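Local coordinates for protein ochratoxinase (Aspergillus niger, PDB 4C65) that hydrolyses ochratoxin A to ochratoxin alpha and L-phenylalanine as a zinc-dependent carboxypeptidase of the amidohydrolase superfamily, at residues Gly162-Met167 against Gly177-Ala182; Ala5-Ile10 against Lys46-Ser51; Pro342-Leu347 against Val404-Lys409; Gly13-Gly18 against Pro59-Gly64; Gly210-Asp215 against Ala308-Leu313. All blocks are in the same frame, centred on the assembly; numbering follows the deposited sequence.

How the contacts relate
From the N terminus, strand 7-15 serves two contacts that cross along the chain: contact 2 brings helix 46-51 back onto the strand's start, and contact 4 then pairs the strand's end with 59-64. The two touch where Ile10 meets Leu61. Contact 1 follows, a short return from helix 157-164 to strand 179-181. Contact 5 closes a much longer loop, from the segment after strand 203-206 to helix 304-327, and contact 3 ties helix 344-354 to the loop 404-409. Phe405 of contact 3 packs on Met62 of contact 4, joining those two, whereas contacts 1 and 5 lie apart, their nearest atoms about 12 Å from each other.

Contact 1: Gly162-Met167 against Gly177-Ala182; sequences GSYGVM and GPLCIA
Tyr164, the last residue of helix 157-164, lies across Leu179 and Pro178 where a beta-alpha-beta crossover (strand 142-144, helix 157-164, strand 179-181) returns to its sheet. Its side chain meets both of theirs at about a right angle. Leu179 CB sits over one face of the ring, offset toward the rim, while Ser163 CB lies over the centre of the opposite face. Farther along the ring, Tyr164 CE1 comes to 3.8 Å from Pro178 CD. With CG anti to its own carbonyl carbon (chi1 -60°), Tyr164 places that atom 3.3 Å from Leu179 O.

The backbones join at the same spot. Ile181 N donates to Tyr164 O over 3.1 Å, its N-H coming from above the carbonyl plane, and Cys180 CA makes a CA-H...O contact with this oxygen. One residue on, a water takes the place of a direct bond: it accepts from Val166 N at 2.7 Å and donates to Ile181 O at 2.7 Å.

Farther out, Cys180 bonds through its backbone to Ala142 and Ser144 of the partner strand, and Arg190 NE holds Val166 O. The Leu179 side chain lies about 8 Å from that of Lys204, a ligand of both zinc ions. On the side facing helix 185-198, Val166 CG1 rests 3.5 Å from Cys180 SG.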
# COMPACT_ATOMS: atom_id res chain seq x y z
N GLY A 162 12.45 -0.54 -1.10
CA GLY A 162 11.29 -0.92 -1.88
C GLY A 162 11.66 -1.90 -2.97
O GLY A 162 10.94 -2.85 -3.22
N SER A 163 12.80 -1.66 -3.62
CA SER A 163 13.32 -2.58 -4.63
C SER A 163 13.86 -3.89 -4.04
O SER A 163 13.56 -4.96 -4.55
CB SER A 163 14.42 -1.91 -5.44
OG SER A 163 13.91 -0.93 -6.32
N TYR A 164 14.67 -3.83 -2.99
CA TYR A 164 15.47 -4.98 -2.58
C TYR A 164 15.21 -5.53 -1.21
O TYR A 164 15.83 -6.50 -0.82
CB TYR A 164 16.94 -4.63 -2.70
CG TYR A 164 17.36 -4.24 -4.09
CD1 TYR A 164 16.93 -4.95 -5.19
CD2 TYR A 164 18.22 -3.18 -4.31
CE1 TYR A 164 17.35 -4.62 -6.47
CE2 TYR A 164 18.63 -2.81 -5.60
CZ TYR A 164 18.20 -3.55 -6.67
OH TYR A 164 18.58 -3.22 -7.95
N GLY A 165 14.31 -4.90 -0.46
CA GLY A 165 14.00 -5.34 0.90
C GLY A 165 13.20 -6.61 0.87
O GLY A 165 12.71 -7.01 -0.19
N VAL A 166 13.04 -7.23 2.03
CA VAL A 166 12.34 -8.50 2.15
C VAL A 166 10.99 -8.34 2.83
O VAL A 166 10.35 -9.34 3.18
CB VAL A 166 13.19 -9.57 2.89
CG1 VAL A 166 14.53 -9.76 2.20
CG2 VAL A 166 13.38 -9.23 4.38
N MET A 167 10.57 -7.10 3.04
CA MET A 167 9.21 -6.78 3.47
C MET A 167 8.40 -6.36 2.23
O MET A 167 8.98 -6.13 1.14
CB MET A 167 9.22 -5.62 4.48
CG MET A 167 9.54 -4.24 3.87
SD MET A 167 11.27 -3.99 3.33
CE MET A 167 12.07 -3.84 4.92
N GLY A 177 16.43 -9.62 -7.43
CA GLY A 177 17.36 -8.65 -7.99
C GLY A 177 18.80 -9.01 -7.69
O GLY A 177 19.10 -10.05 -7.15
N PRO A 178 19.72 -8.10 -8.00
CA PRO A 178 21.12 -8.35 -7.75
C PRO A 178 21.51 -8.18 -6.30
O PRO A 178 22.56 -8.63 -5.88
CB PRO A 178 21.83 -7.31 -8.61
CG PRO A 178 20.86 -6.26 -8.91
CD PRO A 178 19.48 -6.82 -8.70
N LEU A 179 20.63 -7.57 -5.54
CA LEU A 179 20.90 -7.26 -4.19
C LEU A 179 19.70 -7.43 -3.29
O LEU A 179 18.56 -7.26 -3.70
CB LEU A 179 21.44 -5.84 -4.14
CG LEU A 179 21.27 -5.17 -2.76
CD1 LEU A 179 22.53 -5.50 -1.94
CD2 LEU A 179 20.99 -3.66 -2.83
N CYS A 180 19.98 -7.78 -2.05
CA CYS A 180 18.94 -7.99 -1.09
C CYS A 180 19.34 -7.31 0.21
O CYS A 180 20.36 -7.65 0.80
CB CYS A 180 18.72 -9.48 -0.89
SG CYS A 180 17.40 -9.86 0.28
N ILE A 181 18.51 -6.37 0.67
CA ILE A 181 18.72 -5.68 1.93
C ILE A 181 17.85 -6.29 3.01
O ILE A 181 16.62 -6.42 2.87
CB ILE A 181 18.36 -4.18 1.82
CG1 ILE A 181 19.03 -3.50 0.62
CG2 ILE A 181 18.56 -3.51 3.15
CD1 ILE A 181 20.42 -3.05 0.76
N ALA A 182 18.48 -6.65 4.12
CA ALA A 182 17.76 -7.25 5.23
C ALA A 182 18.39 -6.81 6.54
O ALA A 182 19.62 -6.80 6.66
CB ALA A 182 17.75 -8.78 5.11
O HOH W 1 14.21 -5.88 4.06

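Contact 2: Ala5-Ile10 against Lys46-Ser51; sequences AKVTII and KKYLRS
Lys47 O is gripped twice by Ser51, the residue at the end of helix 46-51 that also meets Val7 of strand 7-15. Ser51 N and Ser51 OG reach this carbonyl oxygen from opposite faces of its plane, and the hydroxyl bond, Ser51 OG to Lys47 O, measures 3.1 Å. The hydroxyl can turn back this way because OG stands between its own backbone N and carbonyl carbon (chi1 69°).

Across the contact the hydroxyl meets Val7, with CG2 nearest at 3.7 Å from Ser51 OG. The second methyl, Val7 CG1, touches Tyr48 CD1 at 4.1 Å, the two side chains crossing at about a right angle, while Lys47 CG lies over the centre of one face of the tyrosine ring. Two residues along the strand, Ile9 reaches the helix with its CD1, 3.6 Å from Tyr48 O and 4.0 Å from Leu49 CD2.

Strand and helix thus pack through Val7 and Ile9; the axes of strand 7-10 and helix 46-51 approach to 8.2 Å, their N-to-C directions 108° apart. Val29 of the adjoining strand 26-31 touches both Val7 and Tyr48. This is plain helix-on-sheet packing, far from the metal site, probably in the smaller beta-sandwich domain beside the TIM barrel. With the serine proton already given to Lys47 O, the strand's methyl groups meet a hydroxyl whose donor is satisfied within the helix.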
# COMPACT_ATOMS: atom_id res chain seq x y z
N ALA A 5 26.71 -45.57 -25.20
CA ALA A 5 27.46 -44.45 -24.62
C ALA A 5 28.29 -43.77 -25.67
O ALA A 5 28.83 -44.42 -26.56
CB ALA A 5 28.37 -44.97 -23.53
N LYS A 6 28.37 -42.45 -25.58
CA LYS A 6 29.18 -41.68 -26.50
C LYS A 6 30.59 -41.51 -25.95
O LYS A 6 30.80 -40.91 -24.91
CB LYS A 6 28.53 -40.33 -26.79
CG LYS A 6 29.23 -39.56 -27.89
CD LYS A 6 28.43 -38.36 -28.37
CE LYS A 6 29.35 -37.40 -29.17
NZ LYS A 6 29.03 -35.95 -29.07
N VAL A 7 31.55 -42.04 -26.68
CA VAL A 7 32.92 -42.11 -26.22
C VAL A 7 33.84 -41.25 -27.07
O VAL A 7 33.81 -41.33 -28.30
CB VAL A 7 33.38 -43.59 -26.23
CG1 VAL A 7 34.86 -43.71 -25.90
CG2 VAL A 7 32.53 -44.38 -25.25
N THR A 8 34.68 -40.45 -26.41
CA THR A 8 35.67 -39.60 -27.08
C THR A 8 37.05 -39.84 -26.47
O THR A 8 37.20 -39.84 -25.25
CB THR A 8 35.33 -38.12 -26.93
OG1 THR A 8 33.99 -37.88 -27.35
CG2 THR A 8 36.27 -37.26 -27.75
N ILE A 9 38.05 -40.08 -27.32
CA ILE A 9 39.43 -40.21 -26.86
C ILE A 9 40.19 -38.97 -27.24
O ILE A 9 40.15 -38.54 -28.39
CB ILE A 9 40.14 -41.44 -27.45
CG1 ILE A 9 39.31 -42.69 -27.17
CG2 ILE A 9 41.53 -41.58 -26.82
CD1 ILE A 9 39.92 -43.98 -27.67
N ILE A 10 40.85 -38.37 -26.25
CA ILE A 10 41.68 -37.20 -26.47
C ILE A 10 43.12 -37.53 -26.07
O ILE A 10 43.37 -37.89 -24.93
CB ILE A 10 41.22 -36.01 -25.62
CG1 ILE A 10 39.75 -35.71 -25.86
CG2 ILE A 10 42.09 -34.79 -25.91
CD1 ILE A 10 39.10 -34.94 -24.73
N LYS A 46 41.19 -51.10 -23.84
CA LYS A 46 40.90 -51.42 -25.23
C LYS A 46 39.43 -51.24 -25.59
O LYS A 46 39.11 -51.01 -26.76
CB LYS A 46 41.34 -52.87 -25.56
CG LYS A 46 42.80 -53.24 -25.47
CD LYS A 46 43.68 -52.06 -25.74
CE LYS A 46 45.14 -52.45 -25.47
NZ LYS A 46 46.06 -52.12 -26.59
N LYS A 47 38.53 -51.36 -24.61
CA LYS A 47 37.10 -51.22 -24.89
C LYS A 47 36.76 -49.85 -25.43
O LYS A 47 35.90 -49.72 -26.29
CB LYS A 47 36.24 -51.55 -23.68
CG LYS A 47 36.48 -50.70 -22.46
CD LYS A 47 35.48 -51.04 -21.36
CE LYS A 47 35.91 -50.44 -20.03
NZ LYS A 47 34.83 -50.27 -19.04
N TYR A 48 37.49 -48.83 -24.98
CA TYR A 48 37.30 -47.46 -25.48
C TYR A 48 37.93 -47.25 -26.86
O TYR A 48 37.37 -46.53 -27.69
CB TYR A 48 37.86 -46.42 -24.51
CG TYR A 48 37.25 -46.48 -23.13
CD1 TYR A 48 35.86 -46.43 -22.96
CD2 TYR A 48 38.05 -46.61 -22.01
CE1 TYR A 48 35.29 -46.51 -21.69
CE2 TYR A 48 37.48 -46.68 -20.74
CZ TYR A 48 36.11 -46.63 -20.59
OH TYR A 48 35.56 -46.69 -19.34
N LEU A 49 39.06 -47.91 -27.13
CA LEU A 49 39.68 -47.89 -28.46
C LEU A 49 38.72 -48.45 -29.52
O LEU A 49 38.70 -47.97 -30.66
CB LEU A 49 40.98 -48.68 -28.46
CG LEU A 49 42.16 -48.11 -27.67
CD1 LEU A 49 43.31 -49.10 -27.59
CD2 LEU A 49 42.64 -46.80 -28.27
N ARG A 50 37.93 -49.45 -29.13
CA ARG A 50 36.89 -50.07 -29.98
C ARG A 50 35.67 -49.18 -30.18
O ARG A 50 35.17 -49.04 -31.30
CB ARG A 50 36.42 -51.38 -29.33
CG ARG A 50 37.22 -52.56 -29.76
CD ARG A 50 36.99 -53.60 -28.70
NE ARG A 50 38.19 -54.37 -28.42
CZ ARG A 50 38.56 -54.80 -27.21
NH1 ARG A 50 37.84 -54.56 -26.11
NH2 ARG A 50 39.67 -55.52 -27.10
N SER A 51 35.18 -48.60 -29.08
CA SER A 51 33.87 -47.96 -29.08
C SER A 51 33.90 -46.46 -29.39
O SER A 51 32.84 -45.85 -29.54
CB SER A 51 33.19 -48.20 -27.73
OG SER A 51 33.85 -47.49 -26.69

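Contact 3: Pro342-Leu347 against Val404-Lys409; sequences PTALEL and VFQEPK
Ala344 CB, on the segment that leads into helix 344-354, is set into the loop 404-409 and forms the tight part of this contact. It lies 3.5 Å from Phe405 O, 3.6 Å from Gln406 CG and nearly as close to Phe405 CB. One helical turn on, Leu347 carries the packing deeper: its CD1 makes an off-centre CH-pi contact with the Phe405 ring, 4.2 Å from the centroid and 30° off the ring normal, with CD2 the nearest ring atom. The two side chains cross at about a right angle. Beyond them, Phe405 also packs on Met62 and Leu65 of strand 60-67 and on Ile362 of helix 358-365, so the ring is held in a hydrophobic core between helices and sheet.

The other side is looser and polar. Gln406, its CG anti to the carbonyl carbon (chi1 -70°) and its chain extended beyond, lies across the tip of Leu345, with Leu345 CD2 3.6 Å from Gln406 OE1. A water bridges the helix backbone and the glutamine side chain, donating to Ala344 O at 2.7 Å and accepting from Gln406 NE2 at 3.0 Å. The same amide nitrogen bonds to Gln348 OE1, one turn farther along the helix.

The contact ties the helix that follows the loop carrying the active-site residue Asp336 to the loop joining strands 391-394 and 411-416. Since NE2 has two acceptors, the water and Gln348, the amide of Gln406 is probably fixed in its rotation, while the side chains of Ala344 and Leu347 add only van der Waals and CH-pi contact.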
# COMPACT_ATOMS: atom_id res chain seq x y z
N PRO A 342 37.89 -10.17 -18.07
CA PRO A 342 39.28 -10.57 -18.15
C PRO A 342 39.68 -11.50 -17.01
O PRO A 342 40.58 -11.19 -16.25
CB PRO A 342 40.02 -9.24 -18.05
CG PRO A 342 39.13 -8.42 -17.17
CD PRO A 342 37.74 -8.79 -17.58
N THR A 343 39.03 -12.66 -16.92
CA THR A 343 39.31 -13.58 -15.84
C THR A 343 40.73 -14.22 -15.86
O THR A 343 41.29 -14.54 -14.82
CB THR A 343 38.25 -14.70 -15.80
OG1 THR A 343 38.13 -15.30 -17.09
CG2 THR A 343 36.89 -14.13 -15.34
N ALA A 344 41.29 -14.38 -17.06
CA ALA A 344 42.62 -14.98 -17.23
C ALA A 344 43.71 -14.19 -16.51
O ALA A 344 44.68 -14.77 -16.04
CB ALA A 344 42.95 -15.12 -18.71
N LEU A 345 43.53 -12.88 -16.41
CA LEU A 345 44.45 -12.04 -15.66
C LEU A 345 44.66 -12.50 -14.21
O LEU A 345 45.73 -12.26 -13.63
CB LEU A 345 43.93 -10.60 -15.60
CG LEU A 345 44.21 -9.62 -16.73
CD1 LEU A 345 43.86 -8.21 -16.29
CD2 LEU A 345 45.67 -9.64 -17.14
N GLU A 346 43.64 -13.07 -13.61
CA GLU A 346 43.73 -13.47 -12.22
C GLU A 346 44.78 -14.57 -12.05
O GLU A 346 45.43 -14.66 -10.99
CB GLU A 346 42.36 -13.93 -11.71
CG GLU A 346 42.28 -14.05 -10.20
CD GLU A 346 42.48 -12.73 -9.47
OE1 GLU A 346 42.29 -11.66 -10.08
OE2 GLU A 346 42.81 -12.78 -8.27
N LEU A 347 44.93 -15.42 -13.07
CA LEU A 347 45.96 -16.45 -13.04
C LEU A 347 47.35 -15.80 -13.06
O LEU A 347 48.23 -16.20 -12.32
CB LEU A 347 45.81 -17.43 -14.20
CG LEU A 347 44.66 -18.43 -14.06
CD1 LEU A 347 44.07 -18.73 -15.41
CD2 LEU A 347 45.09 -19.72 -13.39
N VAL A 404 49.32 -17.35 -21.34
CA VAL A 404 48.76 -18.04 -22.50
C VAL A 404 47.23 -18.01 -22.48
O VAL A 404 46.59 -17.82 -23.52
CB VAL A 404 49.30 -19.49 -22.58
CG1 VAL A 404 48.47 -20.32 -23.53
CG2 VAL A 404 50.76 -19.48 -23.05
N PHE A 405 46.65 -18.13 -21.28
CA PHE A 405 45.21 -18.08 -21.11
C PHE A 405 44.56 -16.77 -21.56
O PHE A 405 43.36 -16.70 -21.78
CB PHE A 405 44.85 -18.32 -19.65
CG PHE A 405 45.19 -19.68 -19.16
CD1 PHE A 405 44.49 -20.78 -19.59
CD2 PHE A 405 46.20 -19.86 -18.23
CE1 PHE A 405 44.79 -22.05 -19.12
CE2 PHE A 405 46.52 -21.12 -17.76
CZ PHE A 405 45.82 -22.22 -18.21
N GLN A 406 45.35 -15.71 -21.71
CA GLN A 406 44.82 -14.43 -22.15
C GLN A 406 44.62 -14.33 -23.67
O GLN A 406 44.10 -13.32 -24.14
CB GLN A 406 45.71 -13.28 -21.66
CG GLN A 406 45.60 -13.09 -20.15
CD GLN A 406 46.68 -12.20 -19.61
OE1 GLN A 406 46.95 -11.14 -20.17
NE2 GLN A 406 47.33 -12.62 -18.54
N GLU A 407 45.02 -15.34 -24.42
CA GLU A 407 44.67 -15.41 -25.82
C GLU A 407 43.61 -16.51 -26.01
O GLU A 407 43.95 -17.69 -25.96
CB GLU A 407 45.91 -15.64 -26.68
CG GLU A 407 45.62 -15.82 -28.17
CD GLU A 407 44.70 -14.75 -28.77
OE1 GLU A 407 45.23 -13.68 -29.14
OE2 GLU A 407 43.47 -14.97 -28.88
N PRO A 408 42.32 -16.12 -26.23
CA PRO A 408 41.25 -17.14 -26.42
C PRO A 408 41.49 -18.13 -27.59
O PRO A 408 41.04 -19.27 -27.49
CB PRO A 408 39.99 -16.32 -26.72
CG PRO A 408 40.29 -14.90 -26.36
CD PRO A 408 41.79 -14.74 -26.30
N LYS A 409 42.19 -17.70 -28.64
CA LYS A 409 42.58 -18.58 -29.74
C LYS A 409 43.44 -19.75 -29.25
O LYS A 409 43.43 -20.81 -29.84
CB LYS A 409 43.40 -17.85 -30.81
CG LYS A 409 42.73 -17.03 -31.92
CD LYS A 409 43.62 -17.09 -33.16
CE LYS A 409 43.06 -16.30 -34.36
NZ LYS A 409 43.04 -14.85 -34.08
O HOH W 2 46.56 -15.41 -17.94

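Contact 4: Gly13-Gly18 against Pro59-Gly64; sequences GLLIPG and PVLMPG
Parallel beta pairing joins strand 7-15 to strand 60-67, the strand that runs on toward the zinc ligands His69 and His71. The ladder has three backbone bonds across it. Leu14 N donates to Pro59 O at 2.8 Å, Leu14 O accepts from Leu61 N at 2.9 Å, and Ile16 N reaches Leu61 O at 2.8 Å, almost straight (170°) and nearly along the C=O axis. Leu61 thus bonds to residues on either side of Leu15, its bridge partner.

Side chains sort by face. Leu15 and Leu61 lie side by side, pointing the same way, with Leu15 CD1 4.0 Å from Leu61 CD2, while Leu14 and Val60 occupy the opposite face. Ile16 sends its CD1 to 3.9 Å from Val60 CG1, and both Ile16 and Met62 go on to pack against Ile362 of helix 358-365. Strand 391-394 takes the other edge of 60-67, through a backbone bond between Val60 and Leu394.

Past Ile16 the pairing changes character. Ile16 O faces Met62 CA at 3.3 Å in a CA-H...O contact, and beside it lies Pro63 CD rather than an N-H. Having no proton on its nitrogen, Pro63 cannot extend the ladder, and the chains separate toward Gly18.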
# COMPACT_ATOMS: atom_id res chain seq x y z
N GLY A 13 49.76 -34.23 -25.64
CA GLY A 13 51.20 -34.11 -25.45
C GLY A 13 51.55 -33.89 -23.98
O GLY A 13 52.46 -34.50 -23.44
N LEU A 14 50.79 -33.01 -23.34
CA LEU A 14 50.90 -32.75 -21.91
C LEU A 14 49.50 -32.70 -21.30
O LEU A 14 48.63 -31.99 -21.79
CB LEU A 14 51.61 -31.41 -21.70
CG LEU A 14 51.86 -30.98 -20.25
CD1 LEU A 14 52.95 -31.83 -19.62
CD2 LEU A 14 52.22 -29.51 -20.22
N LEU A 15 49.31 -33.43 -20.20
CA LEU A 15 48.03 -33.44 -19.50
C LEU A 15 48.21 -32.91 -18.09
O LEU A 15 48.95 -33.48 -17.31
CB LEU A 15 47.42 -34.83 -19.49
CG LEU A 15 45.98 -34.94 -18.95
CD1 LEU A 15 45.17 -35.98 -19.70
CD2 LEU A 15 45.95 -35.25 -17.46
N ILE A 16 47.53 -31.79 -17.80
CA ILE A 16 47.58 -31.15 -16.50
C ILE A 16 46.30 -31.53 -15.76
O ILE A 16 45.23 -31.05 -16.11
CB ILE A 16 47.72 -29.61 -16.65
CG1 ILE A 16 48.98 -29.28 -17.45
CG2 ILE A 16 47.79 -28.95 -15.28
CD1 ILE A 16 48.99 -27.92 -18.10
N PRO A 17 46.41 -32.44 -14.78
CA PRO A 17 45.21 -32.98 -14.18
C PRO A 17 44.45 -32.00 -13.28
O PRO A 17 43.26 -32.21 -13.01
CB PRO A 17 45.72 -34.19 -13.40
CG PRO A 17 47.09 -33.79 -13.00
CD PRO A 17 47.62 -33.02 -14.18
N GLY A 18 45.12 -30.96 -12.81
CA GLY A 18 44.48 -29.97 -11.93
C GLY A 18 45.06 -30.01 -10.53
O GLY A 18 45.45 -28.96 -9.98
N PRO A 59 48.03 -30.56 -28.04
CA PRO A 59 49.30 -30.42 -27.32
C PRO A 59 49.13 -30.42 -25.81
O PRO A 59 49.92 -31.05 -25.12
CB PRO A 59 49.84 -29.05 -27.78
CG PRO A 59 49.04 -28.68 -28.99
CD PRO A 59 47.71 -29.38 -28.86
N VAL A 60 48.10 -29.74 -25.32
CA VAL A 60 47.89 -29.59 -23.88
C VAL A 60 46.43 -29.79 -23.52
O VAL A 60 45.55 -29.19 -24.13
CB VAL A 60 48.34 -28.20 -23.37
CG1 VAL A 60 48.08 -28.04 -21.89
CG2 VAL A 60 49.82 -28.00 -23.66
N LEU A 61 46.19 -30.58 -22.47
CA LEU A 61 44.86 -30.81 -21.96
C LEU A 61 44.81 -30.53 -20.46
O LEU A 61 45.76 -30.86 -19.73
CB LEU A 61 44.43 -32.24 -22.23
CG LEU A 61 42.94 -32.53 -22.23
CD1 LEU A 61 42.26 -31.98 -23.48
CD2 LEU A 61 42.70 -34.03 -22.12
N MET A 62 43.71 -29.94 -20.00
CA MET A 62 43.54 -29.60 -18.59
C MET A 62 42.06 -29.48 -18.25
O MET A 62 41.20 -29.50 -19.15
CB MET A 62 44.27 -28.30 -18.28
CG MET A 62 43.80 -27.07 -19.04
SD MET A 62 44.60 -25.55 -18.46
CE MET A 62 43.69 -25.27 -16.93
N PRO A 63 41.74 -29.36 -16.96
CA PRO A 63 40.34 -29.12 -16.62
C PRO A 63 39.85 -27.77 -17.09
O PRO A 63 40.63 -26.82 -17.20
CB PRO A 63 40.33 -29.14 -15.07
CG PRO A 63 41.64 -29.71 -14.67
CD PRO A 63 42.59 -29.37 -15.77
N GLY A 64 38.56 -27.69 -17.37
CA GLY A 64 37.93 -26.39 -17.62
C GLY A 64 38.12 -25.44 -16.43
O GLY A 64 38.14 -25.88 -15.28

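Contact 5: Gly210-Asp215 against Ala308-Leu313; sequences GVMSRD and AKLQAL
Val211 CG2 lies against Leu313 CD2 at 3.8 Å, the two side chains crossing at about a right angle. The contact belongs to the TIM barrel: the loop that follows strand 203-206, which carries the zinc ligand Lys204, packs here on helix 304-327. CG2, anti to the backbone N, is the methyl of Val211 that reaches Leu313, and the carbonyl oxygen takes part as well, with Leu310 CD2 3.9 Å from Val211 O.

Leu310 is shared by two residues of the loop. Met212 starts off away from the helix but bends at chi2 (39°), which brings SD back toward it, and Met212 SD then touches Leu310 CD1 at 3.5 Å. Phe294 of helix 288-297 closes in on both Val211 and Leu310. The packing borders the active site, for the side chain of Val211 is about 6 Å from that of His245 and about 7 Å from that of His265, both ligands of the second zinc.

Toward the surface the contact thins to a polar pair. Lys309 CD comes to 4.0 Å from Ser213 CB, and the ammonium ends near the hydroxyl without bonding to it: Lys309 NZ and Ser213 OG stand 3.7 Å apart.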
# COMPACT_ATOMS: atom_id res chain seq x y z
N GLY A 210 32.93 -1.47 1.63
CA GLY A 210 33.45 -1.58 0.29
C GLY A 210 34.85 -1.04 0.20
O GLY A 210 35.27 -0.22 1.03
N VAL A 211 35.57 -1.49 -0.84
CA VAL A 211 36.99 -1.19 -1.05
C VAL A 211 37.24 0.32 -1.18
O VAL A 211 38.23 0.84 -0.66
CB VAL A 211 37.60 -2.01 -2.23
CG1 VAL A 211 37.08 -1.56 -3.61
CG2 VAL A 211 39.12 -1.96 -2.21
N MET A 212 36.33 1.01 -1.87
CA MET A 212 36.32 2.47 -1.97
C MET A 212 35.80 2.93 -0.54
O MET A 212 34.73 2.51 -0.04
CB MET A 212 35.42 2.94 -3.13
CG MET A 212 35.96 3.97 -4.16
SD MET A 212 37.65 3.89 -4.75
CE MET A 212 37.66 2.33 -5.61
N SER A 213 36.59 3.73 0.17
CA SER A 213 36.26 4.11 1.58
C SER A 213 35.37 5.36 1.63
O SER A 213 35.55 6.23 2.47
CB SER A 213 37.56 4.26 2.39
OG SER A 213 37.36 4.32 3.79
N ARG A 214 34.38 5.40 0.73
CA ARG A 214 33.57 6.57 0.47
C ARG A 214 32.30 6.67 1.34
O ARG A 214 32.08 7.67 2.04
CB ARG A 214 33.18 6.59 -1.03
CG ARG A 214 34.21 6.28 -2.14
CD ARG A 214 35.60 6.88 -1.89
NE ARG A 214 35.56 8.22 -1.32
CZ ARG A 214 35.25 9.36 -1.93
NH1 ARG A 214 34.92 9.40 -3.21
NH2 ARG A 214 35.28 10.50 -1.24
N ASP A 215 31.47 5.63 1.30
CA ASP A 215 30.21 5.59 2.06
C ASP A 215 30.37 4.74 3.31
O ASP A 215 30.39 5.24 4.42
CB ASP A 215 29.08 5.03 1.20
CG ASP A 215 28.71 5.95 0.06
OD1 ASP A 215 28.37 7.11 0.32
OD2 ASP A 215 28.76 5.51 -1.10
N ALA A 308 45.86 7.50 -1.20
CA ALA A 308 46.81 6.92 -0.25
C ALA A 308 46.17 5.77 0.54
O ALA A 308 46.83 4.78 0.83
CB ALA A 308 47.36 7.97 0.70
N LYS A 309 44.89 5.95 0.90
CA LYS A 309 44.11 4.91 1.60
C LYS A 309 43.98 3.68 0.75
O LYS A 309 44.11 2.56 1.25
CB LYS A 309 42.69 5.38 1.96
CG LYS A 309 42.42 5.73 3.43
CD LYS A 309 40.93 5.91 3.74
CE LYS A 309 40.54 7.22 4.47
NZ LYS A 309 39.31 7.11 5.32
N LEU A 310 43.68 3.88 -0.53
CA LEU A 310 43.57 2.80 -1.49
C LEU A 310 44.88 2.02 -1.69
O LEU A 310 44.86 0.80 -1.80
CB LEU A 310 43.09 3.32 -2.85
CG LEU A 310 41.56 3.37 -3.02
CD1 LEU A 310 41.14 4.22 -4.22
CD2 LEU A 310 40.97 1.97 -3.12
N GLN A 311 45.99 2.74 -1.75
CA GLN A 311 47.30 2.10 -1.89
C GLN A 311 47.69 1.29 -0.66
O GLN A 311 48.27 0.22 -0.80
CB GLN A 311 48.38 3.13 -2.14
CG GLN A 311 48.48 3.53 -3.59
CD GLN A 311 49.55 4.57 -3.82
OE1 GLN A 311 49.56 5.63 -3.17
NE2 GLN A 311 50.45 4.30 -4.76
N ALA A 312 47.39 1.83 0.51
CA ALA A 312 47.63 1.16 1.77
C ALA A 312 46.87 -0.16 1.79
O ALA A 312 47.41 -1.18 2.21
CB ALA A 312 47.18 2.03 2.94
N LEU A 313 45.62 -0.12 1.36
CA LEU A 313 44.78 -1.32 1.30
C LEU A 313 45.31 -2.31 0.25
O LEU A 313 45.36 -3.49 0.51
CB LEU A 313 43.32 -0.95 0.99
CG LEU A 313 42.30 -2.11 1.04
CD1 LEU A 313 40.93 -1.56 1.40
CD2 LEU A 313 42.24 -2.88 -0.28